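Long-range contact in gamma-glutamyl-gamma-aminobutyraldehyde dehydrogenase (Burkholderia cenocepacia, PDB 4LIH), which probably oxidises aldehydes such as gamma-glutamyl-gamma-aminobutyraldehyde to the corresponding acids, with NAD(P)+ as electron acceptor: residues I32-D46 against A57-A70. Residues are numbered along the deposited sequence; the frame is centred on the assembly and turned at random.
Sequences IDGASRDAHGGRTFD and AKVADCGEADVNAA
The carboxylate of Asp66, in the first turn of helix 64-80, reaches across to the loop of residues 38-42, where OD1 takes the amide of His40 (N to OD1 2.9 Å) on its syn lone pair. The anti lone pair of OD2 receives the N-H of Gly63, the N-cap residue three positions earlier; one carboxylate thus serves both helix start and loop. A water links OD1 to Asp38 O. Next to it, the His40 ring presents a face to Ala65 CB, 4.2 Å from the ring centroid, and small Ala39 packs its CB against Ala60 CB. Further along the helix, Ile32 CG2 meets Ala70 CA at 3.7 Å, the small Ala69 and Ala70 letting the branched side chain settle on the helix. Beyond the type II turn of Ala39 to Gly42 the chain enters an antiparallel hairpin, strands 44-48 and 55-60, in the N-terminal part of this aldehyde dehydrogenase. Phe45 and Val59 exchange both backbone bonds there, and their side chains lie alongside on one face of the sheet. Phe45 CG sits between backbone N and carbonyl carbon (chi1 70°), which lays the ring's face over Val59 CB. On the other face Lys58 runs beside Asp46, NZ 2.8 Å from OD1. Arg43, bent at chi3, sends NH2 above the carboxylate plane of Asp61 (3.1 Å to OD2) in a salt bridge, while Asp61 N binds Arg43 O almost straight (177°). Gly63, without a side chain, lets its backbone lie over the guanidinium face.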
ATOM      1  N   ILE A  32      23.143  26.664 -15.937  1.00 11.24           N
ATOM      2  CA  ILE A  32      23.245  26.868 -14.516  1.00 11.22           C
ATOM      3  C   ILE A  32      22.351  28.029 -14.157  1.00 11.54           C
ATOM      4  O   ILE A  32      22.519  29.120 -14.718  1.00 11.63           O
ATOM      5  CB  ILE A  32      24.722  27.113 -14.071  1.00 11.20           C
ATOM      6  CG1 ILE A  32      25.605  25.893 -14.320  1.00 10.94           C
ATOM      7  CG2 ILE A  32      24.792  27.426 -12.598  1.00 11.23           C
ATOM      8  CD1 ILE A  32      27.099  26.105 -14.146  1.00 11.05           C
ATOM      9  N   ASP A  33      21.439  27.792 -13.211  1.00 11.60           N
ATOM     10  CA  ASP A  33      20.580  28.839 -12.641  1.00 12.29           C
ATOM     11  C   ASP A  33      19.819  29.609 -13.715  1.00 12.78           C
ATOM     12  O   ASP A  33      19.849  30.851 -13.750  1.00 13.27           O
ATOM     13  CB  ASP A  33      21.414  29.795 -11.757  1.00 12.56           C
ATOM     14  CG  ASP A  33      20.574  30.624 -10.807  1.00 12.72           C
ATOM     15  OD1 ASP A  33      19.377  30.412 -10.706  1.00 12.61           O
ATOM     16  OD2 ASP A  33      21.136  31.497 -10.123  1.00 13.32           O
ATOM     17  N   GLY A  34      19.140  28.865 -14.592  1.00 13.08           N
ATOM     18  CA  GLY A  34      18.258  29.419 -15.636  1.00 13.44           C
ATOM     19  C   GLY A  34      18.880  29.986 -16.897  1.00 13.93           C
ATOM     20  O   GLY A  34      18.179  30.629 -17.697  1.00 13.79           O
ATOM     21  N   ALA A  35      20.166  29.730 -17.122  1.00 14.22           N
ATOM     22  CA  ALA A  35      20.870  30.288 -18.270  1.00 14.82           C
ATOM     23  C   ALA A  35      22.072  29.491 -18.702  1.00 14.88           C
ATOM     24  O   ALA A  35      22.777  28.885 -17.877  1.00 15.00           O
ATOM     25  CB  ALA A  35      21.300  31.713 -17.936  1.00 15.28           C
ATOM     26  N   SER A  36      22.335  29.506 -19.997  1.00 15.40           N
ATOM     27  CA  SER A  36      23.568  28.949 -20.514  1.00 15.72           C
ATOM     28  C   SER A  36      24.760  29.782 -20.015  1.00 16.54           C
ATOM     29  O   SER A  36      24.656  31.005 -19.900  1.00 16.87           O
ATOM     30  CB  SER A  36      23.548  28.844 -22.043  1.00 15.61           C
ATOM     31  OG  SER A  36      22.475  28.036 -22.468  1.00 15.08           O
ATOM     32  N   ARG A  37      25.860  29.116 -19.658  1.00 16.97           N
ATOM     33  CA  ARG A  37      27.064  29.803 -19.174  1.00 17.75           C
ATOM     34  C   ARG A  37      28.287  29.122 -19.698  1.00 17.26           C
ATOM     35  O   ARG A  37      28.328  27.882 -19.756  1.00 16.23           O
ATOM     36  CB  ARG A  37      27.159  29.728 -17.655  1.00 19.00           C
ATOM     37  CG  ARG A  37      26.114  30.484 -16.892  1.00 21.11           C
ATOM     38  CD  ARG A  37      26.423  30.334 -15.409  1.00 22.55           C
ATOM     39  NE  ARG A  37      25.369  30.911 -14.587  1.00 24.17           N
ATOM     40  CZ  ARG A  37      25.502  31.167 -13.290  1.00 24.58           C
ATOM     41  NH1 ARG A  37      26.651  30.936 -12.676  1.00 24.48           N
ATOM     42  NH2 ARG A  37      24.492  31.692 -12.619  1.00 26.52           N
ATOM     43  N   ASP A  38      29.311  29.905 -20.039  1.00 16.97           N
ATOM     44  CA  ASP A  38      30.616  29.307 -20.288  1.00 16.68           C
ATOM     45  C   ASP A  38      31.169  28.836 -18.945  1.00 16.50           C
ATOM     46  O   ASP A  38      30.753  29.346 -17.906  1.00 15.88           O
ATOM     47  CB  ASP A  38      31.567  30.310 -20.955  1.00 16.91           C
ATOM     48  CG  ASP A  38      31.142  30.652 -22.372  1.00 17.55           C
ATOM     49  OD1 ASP A  38      30.720  29.738 -23.115  1.00 16.43           O
ATOM     50  OD2 ASP A  38      31.201  31.848 -22.722  1.00 18.66           O
ATOM     51  N   ALA A  39      32.076  27.853 -18.967  1.00 16.67           N
ATOM     52  CA  ALA A  39      32.813  27.454 -17.760  1.00 16.91           C
ATOM     53  C   ALA A  39      33.775  28.573 -17.345  1.00 18.30           C
ATOM     54  O   ALA A  39      34.269  29.313 -18.188  1.00 18.80           O
ATOM     55  CB  ALA A  39      33.598  26.199 -18.009  1.00 16.72           C
ATOM     56  N   HIS A  40      34.049  28.657 -16.043  1.00 19.18           N
ATOM     57  CA  HIS A  40      34.847  29.722 -15.475  1.00 20.66           C
ATOM     58  C   HIS A  40      36.225  29.690 -16.103  1.00 19.79           C
ATOM     59  O   HIS A  40      36.869  28.632 -16.177  1.00 20.09           O
ATOM     60  CB  HIS A  40      34.943  29.553 -13.958  1.00 21.90           C
ATOM     61  CG  HIS A  40      35.657  30.667 -13.261  1.00 24.35           C
ATOM     62  ND1 HIS A  40      35.070  31.886 -13.007  1.00 25.87           N
ATOM     63  CD2 HIS A  40      36.908  30.738 -12.746  1.00 26.07           C
ATOM     64  CE1 HIS A  40      35.924  32.664 -12.363  1.00 26.92           C
ATOM     65  NE2 HIS A  40      37.051  31.995 -12.199  1.00 27.99           N
ATOM     66  N   GLY A  41      36.646  30.858 -16.575  1.00 19.67           N
ATOM     67  CA  GLY A  41      37.955  31.045 -17.195  1.00 19.11           C
ATOM     68  C   GLY A  41      38.085  30.561 -18.633  1.00 18.57           C
ATOM     69  O   GLY A  41      39.203  30.447 -19.145  1.00 18.37           O
ATOM     70  N   GLY A  42      36.954  30.245 -19.250  1.00 17.81           N
ATOM     71  CA  GLY A  42      36.866  29.863 -20.660  1.00 17.55           C
ATOM     72  C   GLY A  42      37.318  28.447 -20.980  1.00 17.00           C
ATOM     73  O   GLY A  42      37.911  28.204 -22.030  1.00 16.98           O
ATOM     74  N   ARG A  43      37.043  27.502 -20.089  1.00 15.86           N
ATOM     75  CA  ARG A  43      37.530  26.156 -20.270  1.00 15.46           C
ATOM     76  C   ARG A  43      36.577  25.350 -21.124  1.00 14.94           C
ATOM     77  O   ARG A  43      35.376  25.370 -20.892  1.00 14.11           O
ATOM     78  CB  ARG A  43      37.627  25.454 -18.929  1.00 15.44           C
ATOM     79  CG  ARG A  43      38.599  26.065 -17.961  1.00 15.58           C
ATOM     80  CD  ARG A  43      38.328  25.617 -16.545  1.00 15.89           C
ATOM     81  NE  ARG A  43      38.208  24.166 -16.451  1.00 15.50           N
ATOM     82  CZ  ARG A  43      38.543  23.463 -15.386  1.00 15.59           C
ATOM     83  NH1 ARG A  43      39.008  24.071 -14.301  1.00 15.43           N
ATOM     84  NH2 ARG A  43      38.418  22.146 -15.410  1.00 15.27           N
ATOM     85  N   THR A  44      37.107  24.616 -22.080  1.00 14.61           N
ATOM     86  CA  THR A  44      36.263  23.711 -22.838  1.00 14.40           C
ATOM     87  C   THR A  44      36.973  22.396 -23.075  1.00 14.14           C
ATOM     88  O   THR A  44      38.188  22.284 -22.906  1.00 13.90           O
ATOM     89  CB  THR A  44      35.845  24.308 -24.192  1.00 14.67           C
ATOM     90  OG1 THR A  44      37.003  24.579 -24.981  1.00 14.59           O
ATOM     91  CG2 THR A  44      35.046  25.591 -24.025  1.00 14.94           C
ATOM     92  N   PHE A  45      36.188  21.399 -23.446  1.00 13.82           N
ATOM     93  CA  PHE A  45      36.690  20.173 -24.038  1.00 13.72           C
ATOM     94  C   PHE A  45      36.027  19.974 -25.398  1.00 13.74           C
ATOM     95  O   PHE A  45      34.973  20.555 -25.654  1.00 13.40           O
ATOM     96  CB  PHE A  45      36.489  18.980 -23.113  1.00 13.67           C
ATOM     97  CG  PHE A  45      35.053  18.534 -22.913  1.00 13.59           C
ATOM     98  CD1 PHE A  45      34.467  17.626 -23.773  1.00 13.47           C
ATOM     99  CD2 PHE A  45      34.339  18.925 -21.793  1.00 13.51           C
ATOM    100  CE1 PHE A  45      33.175  17.164 -23.545  1.00 13.23           C
ATOM    101  CE2 PHE A  45      33.038  18.499 -21.581  1.00 13.31           C
ATOM    102  CZ  PHE A  45      32.450  17.615 -22.461  1.00 13.17           C
ATOM    103  N   ASP A  46      36.694  19.230 -26.277  1.00 13.80           N
ATOM    104  CA  ASP A  46      36.165  18.896 -27.609  1.00 13.94           C
ATOM    105  C   ASP A  46      35.272  17.674 -27.506  1.00 14.07           C
ATOM    106  O   ASP A  46      35.689  16.579 -27.085  1.00 13.70           O
ATOM    107  CB  ASP A  46      37.270  18.592 -28.622  1.00 14.35           C
ATOM    108  CG  ASP A  46      38.044  19.823 -29.061  1.00 14.79           C
ATOM    109  OD1 ASP A  46      37.689  20.985 -28.752  1.00 14.86           O
ATOM    110  OD2 ASP A  46      39.019  19.589 -29.766  1.00 15.64           O
ATOM    111  N   ALA A  57      31.492  19.905 -31.294  1.00 14.68           N
ATOM    112  CA  ALA A  57      31.303  21.136 -30.553  1.00 14.84           C
ATOM    113  C   ALA A  57      32.374  21.242 -29.495  1.00 15.16           C
ATOM    114  O   ALA A  57      32.948  20.216 -29.078  1.00 14.48           O
ATOM    115  CB  ALA A  57      29.944  21.150 -29.891  1.00 15.13           C
ATOM    116  N   LYS A  58      32.670  22.486 -29.111  1.00 15.63           N
ATOM    117  CA  LYS A  58      33.411  22.726 -27.875  1.00 16.37           C
ATOM    118  C   LYS A  58      32.391  22.879 -26.735  1.00 15.89           C
ATOM    119  O   LYS A  58      31.465  23.698 -26.807  1.00 16.09           O
ATOM    120  CB  LYS A  58      34.313  23.948 -28.001  1.00 17.49           C
ATOM    121  CG  LYS A  58      35.481  23.704 -28.953  1.00 18.69           C
ATOM    122  CD  LYS A  58      36.574  24.759 -28.835  1.00 19.94           C
ATOM    123  CE  LYS A  58      37.692  24.562 -29.860  1.00 20.57           C
ATOM    124  NZ  LYS A  58      38.669  23.523 -29.412  1.00 21.34           N
ATOM    125  N   VAL A  59      32.576  22.100 -25.679  1.00 14.56           N
ATOM    126  CA  VAL A  59      31.627  22.052 -24.591  1.00 13.89           C
ATOM    127  C   VAL A  59      32.296  22.552 -23.315  1.00 13.44           C
ATOM    128  O   VAL A  59      33.481  22.352 -23.104  1.00 13.21           O
ATOM    129  CB  VAL A  59      31.095  20.619 -24.433  1.00 13.87           C
ATOM    130  CG1 VAL A  59      30.287  20.428 -23.136  1.00 13.99           C
ATOM    131  CG2 VAL A  59      30.280  20.257 -25.678  1.00 13.84           C
ATOM    132  N   ALA A  60      31.539  23.245 -22.494  1.00 13.23           N
ATOM    133  CA  ALA A  60      32.063  23.774 -21.238  1.00 13.32           C
ATOM    134  C   ALA A  60      32.776  22.670 -20.440  1.00 13.06           C
ATOM    135  O   ALA A  60      32.222  21.646 -20.232  1.00 12.98           O
ATOM    136  CB  ALA A  60      30.935  24.374 -20.422  1.00 13.25           C
ATOM    137  N   ASP A  61      34.000  22.927 -19.990  1.00 13.36           N
ATOM    138  CA  ASP A  61      34.700  22.018 -19.097  1.00 13.25           C
ATOM    139  C   ASP A  61      34.693  22.544 -17.649  1.00 13.33           C
ATOM    140  O   ASP A  61      35.612  23.283 -17.227  1.00 12.94           O
ATOM    141  CB  ASP A  61      36.122  21.800 -19.575  1.00 13.26           C
ATOM    142  CG  ASP A  61      36.849  20.795 -18.720  1.00 13.33           C
ATOM    143  OD1 ASP A  61      36.306  19.692 -18.499  1.00 12.65           O
ATOM    144  OD2 ASP A  61      37.953  21.126 -18.272  1.00 13.50           O
ATOM    145  N   CYS A  62      33.666  22.143 -16.879  1.00 12.93           N
ATOM    146  CA  CYS A  62      33.464  22.733 -15.572  1.00 13.24           C
ATOM    147  C   CYS A  62      34.421  22.272 -14.505  1.00 13.63           C
ATOM    148  O   CYS A  62      34.877  21.131 -14.465  1.00 13.68           O
ATOM    149  CB  CYS A  62      32.009  22.573 -15.091  1.00 13.03           C
ATOM    150  SG  CYS A  62      30.865  23.496 -16.152  1.00 13.10           S
ATOM    151  N   GLY A  63      34.721  23.202 -13.621  1.00 14.73           N
ATOM    152  CA  GLY A  63      35.513  22.921 -12.441  1.00 15.61           C
ATOM    153  C   GLY A  63      34.782  23.402 -11.213  1.00 16.55           C
ATOM    154  O   GLY A  63      33.547  23.524 -11.202  1.00 16.16           O
ATOM    155  N   GLU A  64      35.541  23.648 -10.147  1.00 17.75           N
ATOM    156  CA  GLU A  64      34.929  23.975  -8.874  1.00 18.53           C
ATOM    157  C   GLU A  64      34.101  25.253  -8.866  1.00 17.56           C
ATOM    158  O   GLU A  64      33.028  25.294  -8.250  1.00 17.18           O
ATOM    159  CB  GLU A  64      35.979  23.959  -7.748  1.00 20.71           C
ATOM    160  CG  GLU A  64      35.324  23.801  -6.400  1.00 23.20           C
ATOM    161  CD  GLU A  64      36.282  23.533  -5.273  1.00 26.52           C
ATOM    162  OE1 GLU A  64      37.347  22.879  -5.482  1.00 27.14           O
ATOM    163  OE2 GLU A  64      35.935  24.001  -4.164  1.00 29.69           O
ATOM    164  N   ALA A  65      34.517  26.301  -9.562  1.00 17.17           N
ATOM    165  CA  ALA A  65      33.727  27.526  -9.491  1.00 16.99           C
ATOM    166  C   ALA A  65      32.334  27.233  -9.999  1.00 16.24           C
ATOM    167  O   ALA A  65      31.339  27.651  -9.404  1.00 15.99           O
ATOM    168  CB  ALA A  65      34.351  28.666 -10.297  1.00 17.68           C
ATOM    169  N   ASP A  66      32.273  26.494 -11.101  1.00 15.39           N
ATOM    170  CA  ASP A  66      30.990  26.201 -11.759  1.00 15.24           C
ATOM    171  C   ASP A  66      30.119  25.211 -10.995  1.00 14.15           C
ATOM    172  O   ASP A  66      28.913  25.400 -10.915  1.00 13.70           O
ATOM    173  CB  ASP A  66      31.217  25.683 -13.181  1.00 15.48           C
ATOM    174  CG  ASP A  66      32.231  26.516 -13.953  1.00 16.37           C
ATOM    175  OD1 ASP A  66      31.880  27.599 -14.356  1.00 18.18           O
ATOM    176  OD2 ASP A  66      33.394  26.099 -14.127  1.00 17.68           O
ATOM    177  N   VAL A  67      30.723  24.146 -10.467  1.00 13.63           N
ATOM    178  CA  VAL A  67      29.996  23.209  -9.586  1.00 13.10           C
ATOM    179  C   VAL A  67      29.435  24.020  -8.417  1.00 13.16           C
ATOM    180  O   VAL A  67      28.250  23.897  -8.095  1.00 12.59           O
ATOM    181  CB  VAL A  67      30.886  22.084  -9.050  1.00 13.02           C
ATOM    182  CG1 VAL A  67      30.202  21.348  -7.898  1.00 12.93           C
ATOM    183  CG2 VAL A  67      31.209  21.100 -10.175  1.00 13.04           C
ATOM    184  N   ASN A  68      30.259  24.887  -7.814  1.00 12.95           N
ATOM    185  CA  ASN A  68      29.779  25.656  -6.674  1.00 13.06           C
ATOM    186  C   ASN A  68      28.627  26.591  -7.034  1.00 12.87           C
ATOM    187  O   ASN A  68      27.683  26.702  -6.261  1.00 13.04           O
ATOM    188  CB  ASN A  68      30.890  26.456  -6.004  1.00 13.46           C
ATOM    189  CG  ASN A  68      31.766  25.620  -5.105  1.00 13.79           C
ATOM    190  OD1 ASN A  68      31.461  24.471  -4.724  1.00 13.39           O
ATOM    191  ND2 ASN A  68      32.894  26.214  -4.750  1.00 14.08           N
ATOM    192  N   ALA A  69      28.687  27.242  -8.209  1.00 12.65           N
ATOM    193  CA  ALA A  69      27.581  28.080  -8.654  1.00 12.45           C
ATOM    194  C   ALA A  69      26.262  27.276  -8.823  1.00 12.09           C
ATOM    195  O   ALA A  69      25.176  27.745  -8.398  1.00 11.97           O
ATOM    196  CB  ALA A  69      27.937  28.786  -9.949  1.00 12.64           C
ATOM    197  N   ALA A  70      26.380  26.068  -9.408  1.00 11.50           N
ATOM    198  CA  ALA A  70      25.238  25.179  -9.658  1.00 11.11           C
ATOM    199  C   ALA A  70      24.632  24.719  -8.343  1.00 10.76           C
ATOM    200  O   ALA A  70      23.443  24.809  -8.151  1.00 10.54           O
ATOM    201  CB  ALA A  70      25.666  23.982 -10.486  1.00 11.07           C
TER
HETATM  202  O   HOH W   1      29.490  28.871 -15.505  1.00 27.22           O
HETATM  203  O   HOH W   2      35.762  26.632 -14.503  1.00 21.09           O